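Local coordinates for protein glycoside Hydrolase Family 43_12 (Metagenome, PDB 7JVH) that probably hydrolyses glycosidic bonds in plant cell-wall polysaccharides or their fragments, as a glycoside hydrolase of family 43, subfamily 12, at residues 28-42 and 436-450. Residues are numbered along the deposited sequence; the frame is centred on the assembly and turned at random.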
loop_
_atom_site.group_PDB
_atom_site.type_symbol
_atom_site.label_atom_id
_atom_site.label_comp_id
_atom_site.label_asym_id
_atom_site.label_seq_id
_atom_site.Cartn_x
_atom_site.Cartn_y
_atom_site.Cartn_z
ATOM N N ALA A 28 16.746 0.278 22.907
ATOM C CA ALA A 28 15.603 0.833 23.613
ATOM C C ALA A 28 14.431 -0.141 23.652
ATOM O O ALA A 28 14.385 -1.109 22.893
ATOM C CB ALA A 28 15.178 2.141 22.968
ATOM N N THR A 29 13.492 0.138 24.563
ATOM C CA THR A 29 12.201 -0.531 24.646
ATOM C C THR A 29 11.096 0.518 24.506
ATOM O O THR A 29 10.933 1.374 25.365
ATOM C CB THR A 29 12.053 -1.303 25.967
ATOM O OG1 THR A 29 13.127 -2.239 26.088
ATOM C CG2 THR A 29 10.754 -2.078 26.022
ATOM N N PHE A 30 10.349 0.443 23.401
ATOM C CA PHE A 30 9.238 1.347 23.124
ATOM C C PHE A 30 7.989 0.759 23.759
ATOM O O PHE A 30 7.514 -0.291 23.335
ATOM C CB PHE A 30 9.054 1.539 21.625
ATOM C CG PHE A 30 10.260 2.130 20.934
ATOM C CD1 PHE A 30 11.313 1.318 20.524
ATOM C CD2 PHE A 30 10.344 3.491 20.705
ATOM C CE1 PHE A 30 12.425 1.852 19.896
ATOM C CE2 PHE A 30 11.463 4.036 20.083
ATOM C CZ PHE A 30 12.497 3.216 19.664
ATOM N N THR A 31 7.487 1.441 24.797
ATOM C CA THR A 31 6.396 0.957 25.633
ATOM C C THR A 31 5.020 1.350 25.079
ATOM O O THR A 31 4.015 0.770 25.472
ATOM C CB THR A 31 6.541 1.495 27.073
ATOM O OG1 THR A 31 5.658 0.807 27.946
ATOM C CG2 THR A 31 6.198 2.957 27.133
ATOM N N ASN A 32 4.995 2.358 24.197
ATOM C CA ASN A 32 3.785 2.840 23.541
ATOM C C ASN A 32 4.043 3.423 22.157
ATOM O O ASN A 32 5.087 4.024 21.909
ATOM C CB ASN A 32 3.111 3.927 24.371
ATOM C CG ASN A 32 1.877 4.506 23.691
ATOM O OD1 ASN A 32 1.883 5.639 23.207
ATOM N ND2 ASN A 32 0.821 3.709 23.621
ATOM N N PHE A 33 3.068 3.248 21.259
ATOM C CA PHE A 33 2.915 4.088 20.086
ATOM C C PHE A 33 1.444 4.490 19.958
ATOM O O PHE A 33 0.564 3.640 20.052
ATOM C CB PHE A 33 3.380 3.388 18.791
ATOM C CG PHE A 33 3.561 4.335 17.646
ATOM C CD1 PHE A 33 2.510 4.667 16.812
ATOM C CD2 PHE A 33 4.790 4.922 17.414
ATOM C CE1 PHE A 33 2.682 5.556 15.757
ATOM C CE2 PHE A 33 4.982 5.807 16.344
ATOM C CZ PHE A 33 3.918 6.127 15.524
ATOM N N THR A 34 1.201 5.782 19.732
ATOM C CA THR A 34 -0.138 6.311 19.516
ATOM C C THR A 34 -0.167 7.064 18.204
ATOM O O THR A 34 0.699 7.898 17.960
ATOM C CB THR A 34 -0.603 7.261 20.673
ATOM O OG1 THR A 34 -0.552 6.550 21.913
ATOM C CG2 THR A 34 -2.003 7.753 20.455
ATOM N N TYR A 35 -1.164 6.748 17.371
ATOM C CA TYR A 35 -1.397 7.420 16.101
ATOM C C TYR A 35 -2.835 7.933 16.065
ATOM O O TYR A 35 -3.777 7.155 16.272
ATOM C CB TYR A 35 -1.141 6.461 14.926
ATOM C CG TYR A 35 -1.529 7.023 13.566
ATOM C CD1 TYR A 35 -0.669 7.864 12.867
ATOM C CD2 TYR A 35 -2.752 6.712 12.985
ATOM C CE1 TYR A 35 -1.019 8.386 11.636
ATOM C CE2 TYR A 35 -3.119 7.225 11.750
ATOM C CZ TYR A 35 -2.245 8.050 11.068
ATOM O OH TYR A 35 -2.607 8.561 9.835
ATOM N N THR A 36 -2.988 9.240 15.809
ATOM C CA THR A 36 -4.282 9.911 15.763
ATOM C C THR A 36 -4.450 10.657 14.448
ATOM O O THR A 36 -3.714 11.601 14.175
ATOM C CB THR A 36 -4.477 10.900 16.967
ATOM O OG1 THR A 36 -4.485 10.166 18.194
ATOM C CG2 THR A 36 -5.785 11.689 16.839
ATOM N N GLY A 37 -5.442 10.227 13.652
ATOM C CA GLY A 37 -5.814 10.887 12.409
ATOM C C GLY A 37 -6.756 12.033 12.718
ATOM O O GLY A 37 -7.599 11.916 13.610
ATOM N N GLU A 38 -6.595 13.148 11.995
ATOM C CA GLU A 38 -7.280 14.417 12.283
ATOM C C GLU A 38 -7.563 15.166 10.977
ATOM O O GLU A 38 -7.289 16.366 10.865
ATOM C CB GLU A 38 -6.430 15.336 13.192
ATOM C CG GLU A 38 -5.919 14.735 14.495
ATOM C CD GLU A 38 -4.676 15.463 15.037
ATOM O OE1 GLU A 38 -3.674 15.634 14.317
ATOM O OE2 GLU A 38 -4.676 15.860 16.222
ATOM N N ASP A 39 -8.121 14.459 9.990
ATOM C CA ASP A 39 -8.454 15.066 8.711
ATOM C C ASP A 39 -9.760 15.864 8.750
ATOM O O ASP A 39 -10.750 15.457 9.389
ATOM C CB ASP A 39 -8.502 14.015 7.596
ATOM C CG ASP A 39 -7.117 13.677 7.056
ATOM O OD1 ASP A 39 -6.192 14.537 7.185
ATOM O OD2 ASP A 39 -6.973 12.546 6.502
ATOM N N ASP A 40 -9.729 17.021 8.074
ATOM C CA ASP A 40 -10.841 17.943 7.956
ATOM C C ASP A 40 -12.096 17.277 7.367
ATOM O O ASP A 40 -13.203 17.471 7.870
ATOM C CB ASP A 40 -10.435 19.123 7.069
ATOM C CG ASP A 40 -9.316 19.949 7.655
ATOM O OD1 ASP A 40 -9.017 19.838 8.865
ATOM O OD2 ASP A 40 -8.714 20.734 6.902
ATOM N N ILE A 41 -11.900 16.495 6.301
ATOM C CA ILE A 41 -12.979 15.940 5.508
ATOM C C ILE A 41 -13.968 15.092 6.340
ATOM O O ILE A 41 -15.172 15.126 6.103
ATOM C CB ILE A 41 -12.445 15.127 4.291
ATOM C CG1 ILE A 41 -13.533 14.934 3.232
ATOM C CG2 ILE A 41 -11.895 13.781 4.728
ATOM C CD1 ILE A 41 -13.876 16.211 2.487
ATOM N N TYR A 42 -13.439 14.326 7.296
ATOM C CA TYR A 42 -14.230 13.429 8.120
ATOM C C TYR A 42 -14.958 14.217 9.209
ATOM O O TYR A 42 -16.125 13.919 9.520
ATOM C CB TYR A 42 -13.358 12.351 8.756
ATOM C CG TYR A 42 -12.592 11.531 7.741
ATOM C CD1 TYR A 42 -13.266 10.796 6.785
ATOM C CD2 TYR A 42 -11.193 11.485 7.739
ATOM C CE1 TYR A 42 -12.597 10.042 5.865
ATOM C CE2 TYR A 42 -10.504 10.726 6.809
ATOM C CZ TYR A 42 -11.214 10.008 5.874
ATOM O OH TYR A 42 -10.555 9.246 4.942
ATOM N N HIS A 436 4.225 2.430 10.636
ATOM C CA HIS A 436 2.795 2.514 10.482
ATOM C C HIS A 436 2.590 3.486 9.335
ATOM O O HIS A 436 3.215 4.549 9.309
ATOM C CB HIS A 436 2.176 3.065 11.763
ATOM C CG HIS A 436 0.678 3.057 11.769
ATOM N ND1 HIS A 436 -0.071 3.932 11.010
ATOM C CD2 HIS A 436 -0.211 2.285 12.443
ATOM C CE1 HIS A 436 -1.352 3.696 11.222
ATOM N NE2 HIS A 436 -1.462 2.701 12.081
ATOM N N ARG A 437 1.719 3.118 8.385
ATOM C CA ARG A 437 1.413 3.960 7.247
ATOM C C ARG A 437 0.792 5.267 7.703
ATOM O O ARG A 437 0.013 5.293 8.660
ATOM C CB ARG A 437 0.441 3.237 6.312
ATOM C CG ARG A 437 1.032 2.026 5.608
ATOM C CD ARG A 437 -0.087 1.192 5.038
ATOM N NE ARG A 437 0.308 0.018 4.264
ATOM C CZ ARG A 437 0.751 -1.122 4.791
ATOM N NH1 ARG A 437 0.934 -1.271 6.100
ATOM N NH2 ARG A 437 1.035 -2.143 4.005
ATOM N N GLN A 438 1.161 6.361 7.029
ATOM C CA GLN A 438 0.495 7.646 7.200
ATOM C C GLN A 438 -0.861 7.522 6.506
ATOM O O GLN A 438 -0.943 7.486 5.264
ATOM C CB GLN A 438 1.311 8.791 6.617
ATOM C CG GLN A 438 0.632 10.139 6.717
ATOM C CD GLN A 438 1.576 11.330 6.537
ATOM O OE1 GLN A 438 2.785 11.167 6.446
ATOM N NE2 GLN A 438 1.014 12.533 6.508
ATOM N N GLN A 439 -1.927 7.451 7.318
ATOM C CA GLN A 439 -3.281 7.230 6.819
ATOM C C GLN A 439 -4.065 8.512 6.605
ATOM O O GLN A 439 -5.172 8.474 6.077
ATOM C CB GLN A 439 -4.038 6.282 7.747
ATOM C CG GLN A 439 -3.517 4.856 7.662
ATOM C CD GLN A 439 -4.324 3.897 8.502
ATOM O OE1 GLN A 439 -4.259 3.926 9.719
ATOM N NE2 GLN A 439 -5.068 3.023 7.854
ATOM N N HIS A 440 -3.472 9.646 6.982
ATOM C CA HIS A 440 -4.126 10.949 6.952
ATOM C C HIS A 440 -3.139 12.028 6.546
ATOM O O HIS A 440 -1.915 11.893 6.781
ATOM C CB HIS A 440 -4.648 11.312 8.357
ATOM C CG HIS A 440 -5.588 10.303 8.922
ATOM N ND1 HIS A 440 -5.150 9.140 9.510
ATOM C CD2 HIS A 440 -6.940 10.279 8.989
ATOM C CE1 HIS A 440 -6.198 8.440 9.912
ATOM N NE2 HIS A 440 -7.294 9.113 9.615
ATOM N N ILE A 441 -3.684 13.120 5.993
ATOM C CA ILE A 441 -2.885 14.301 5.664
ATOM C C ILE A 441 -2.508 15.013 6.963
ATOM O O ILE A 441 -1.370 15.450 7.137
ATOM C CB ILE A 441 -3.654 15.271 4.748
ATOM C CG1 ILE A 441 -4.151 14.553 3.493
ATOM C CG2 ILE A 441 -2.742 16.416 4.330
ATOM C CD1 ILE A 441 -5.065 15.402 2.642
ATOM N N LYS A 442 -3.487 15.124 7.865
ATOM C CA LYS A 442 -3.291 15.720 9.186
ATOM C C LYS A 442 -3.284 14.635 10.250
ATOM O O LYS A 442 -4.270 13.943 10.426
ATOM C CB LYS A 442 -4.399 16.707 9.499
ATOM C CG LYS A 442 -4.256 18.047 8.812
ATOM C CD LYS A 442 -5.440 18.940 9.156
ATOM C CE LYS A 442 -5.265 20.312 8.526
ATOM N NZ LYS A 442 -6.442 21.188 8.844
ATOM N N TYR A 443 -2.156 14.482 10.942
ATOM C CA TYR A 443 -2.044 13.503 12.008
ATOM C C TYR A 443 -1.102 13.981 13.116
ATOM O O TYR A 443 -0.368 14.958 12.971
ATOM C CB TYR A 443 -1.663 12.096 11.478
ATOM C CG TYR A 443 -0.190 11.834 11.278
ATOM C CD1 TYR A 443 0.589 11.300 12.306
ATOM C CD2 TYR A 443 0.430 12.093 10.057
ATOM C CE1 TYR A 443 1.933 11.052 12.135
ATOM C CE2 TYR A 443 1.773 11.824 9.865
ATOM C CZ TYR A 443 2.518 11.314 10.908
ATOM O OH TYR A 443 3.872 11.077 10.719
ATOM N N THR A 444 -1.190 13.275 14.239
ATOM C CA THR A 444 -0.426 13.519 15.433
ATOM C C THR A 444 -0.115 12.139 15.957
ATOM O O THR A 444 -0.990 11.286 16.024
ATOM C CB THR A 444 -1.225 14.329 16.492
ATOM O OG1 THR A 444 -1.587 15.599 15.944
ATOM C CG2 THR A 444 -0.412 14.556 17.758
ATOM N N ALA A 445 1.157 11.918 16.304
ATOM C CA ALA A 445 1.618 10.636 16.790
ATOM C C ALA A 445 2.630 10.870 17.877
ATOM O O ALA A 445 3.296 11.913 17.904
ATOM C CB ALA A 445 2.234 9.851 15.637
ATOM N N GLN A 446 2.741 9.897 18.781
ATOM C CA GLN A 446 3.794 9.894 19.773
ATOM C C GLN A 446 4.213 8.486 20.166
ATOM O O GLN A 446 3.442 7.540 20.034
ATOM C CB GLN A 446 3.333 10.648 21.010
ATOM C CG GLN A 446 1.987 10.193 21.528
ATOM C CD GLN A 446 1.808 10.511 22.985
ATOM O OE1 GLN A 446 1.112 11.452 23.337
ATOM N NE2 GLN A 446 2.437 9.720 23.839
ATOM N N THR A 447 5.449 8.360 20.649
ATOM C CA THR A 447 5.975 7.101 21.149
ATOM C C THR A 447 6.686 7.355 22.470
ATOM O O THR A 447 7.221 8.436 22.706
ATOM C CB THR A 447 6.926 6.424 20.117
ATOM O OG1 THR A 447 7.175 5.074 20.517
ATOM C CG2 THR A 447 8.260 7.173 19.980
ATOM N N THR A 448 6.672 6.340 23.333
ATOM C CA THR A 448 7.266 6.394 24.662
ATOM C C THR A 448 8.271 5.265 24.750
ATOM O O THR A 448 7.954 4.121 24.420
ATOM C CB THR A 448 6.193 6.249 25.762
ATOM O OG1 THR A 448 5.238 7.290 25.603
ATOM C CG2 THR A 448 6.793 6.354 27.139
ATOM N N LEU A 449 9.484 5.597 25.196
ATOM C CA LEU A 449 10.594 4.658 25.158
ATOM C C LEU A 449 11.452 4.762 26.402
ATOM O O LEU A 449 11.605 5.833 26.981
ATOM C CB LEU A 449 11.447 4.812 23.873
ATOM C CG LEU A 449 12.410 5.998 23.741
ATOM C CD1 LEU A 449 13.681 5.646 23.002
ATOM C CD2 LEU A 449 11.711 7.155 23.053
ATOM N N SER A 450 11.967 3.605 26.824
ATOM C CA SER A 450 12.946 3.479 27.875
ATOM C C SER A 450 14.275 3.198 27.185
ATOM O O SER A 450 14.459 2.161 26.560
ATOM C CB SER A 450 12.557 2.367 28.837
ATOM O OG SER A 450 13.676 1.948 29.590
HETATM O O HOH W 1 15.569 -0.791 26.865
HETATM O O HOH W 2 3.697 7.543 23.653
#
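Strands 28-37 and 442-450 pair antiparallel from Thr-29 with Ser-450 to Gly-37 with Tyr-443, interrupted by a classic beta bulge where Thr-31 and Asn-32 both face Thr-448. Thr-31 N gives a short bond to Thr-448 O (2.7 Å), whereas Asn-32 N reaches the same oxygen only weakly. Asn-32 O takes two donors, Thr-448 N and the hydroxyl Thr-447 OG1 (2.7 Å), so a threonine on the buried face spends its polar atom on the backbone.

That face carries Phe-30, Phe-33, Tyr-35, Tyr-443, Ala-445 and Leu-449. Phe-30 CD2 lies 3.6 Å from Leu-449 CB, and the small methyl of Ala-445 touches Phe-33 at CZ. With CG anti to the backbone N (chi1 173°), the Tyr-35 ring reaches Gln-439 and His-440 in the connecting loop. His-436 CE1 sits over one face, and Tyr-443 approaches obliquely. Tyr-35 OH hydrogen-bonds His-440 ND1 in the imidazole plane (2.6 Å) and accepts from Gln-439 N. A phenylalanine here would probably leave Gln-439 N and His-440 ND1 without this shared partner, the imidazole then held mainly through NE2, which bonds Gly-380 O. Gly-37 suits its place because its CA rests 3.4 Å above the His-440 ring centre, where a side chain would clash.

Beyond the strand, Asp-39 OD1 accepts from Lys-442 N (2.9 Å), while OD2 forms a salt bridge with Arg-323. The extended Lys-442 carries NZ to the syn lone pair of Asp-40 OD1 in a salt bridge (2.9 Å), and Thr-444 OG1 donates to Glu-38 OE1 (2.6 Å). The N-terminal strand thus joins an antiparallel sheet of the C-terminal concanavalin A-like domain, its largely apolar, buried face packed against strands 458-464 and 560-566 of the second sheet, as in a beta-sandwich.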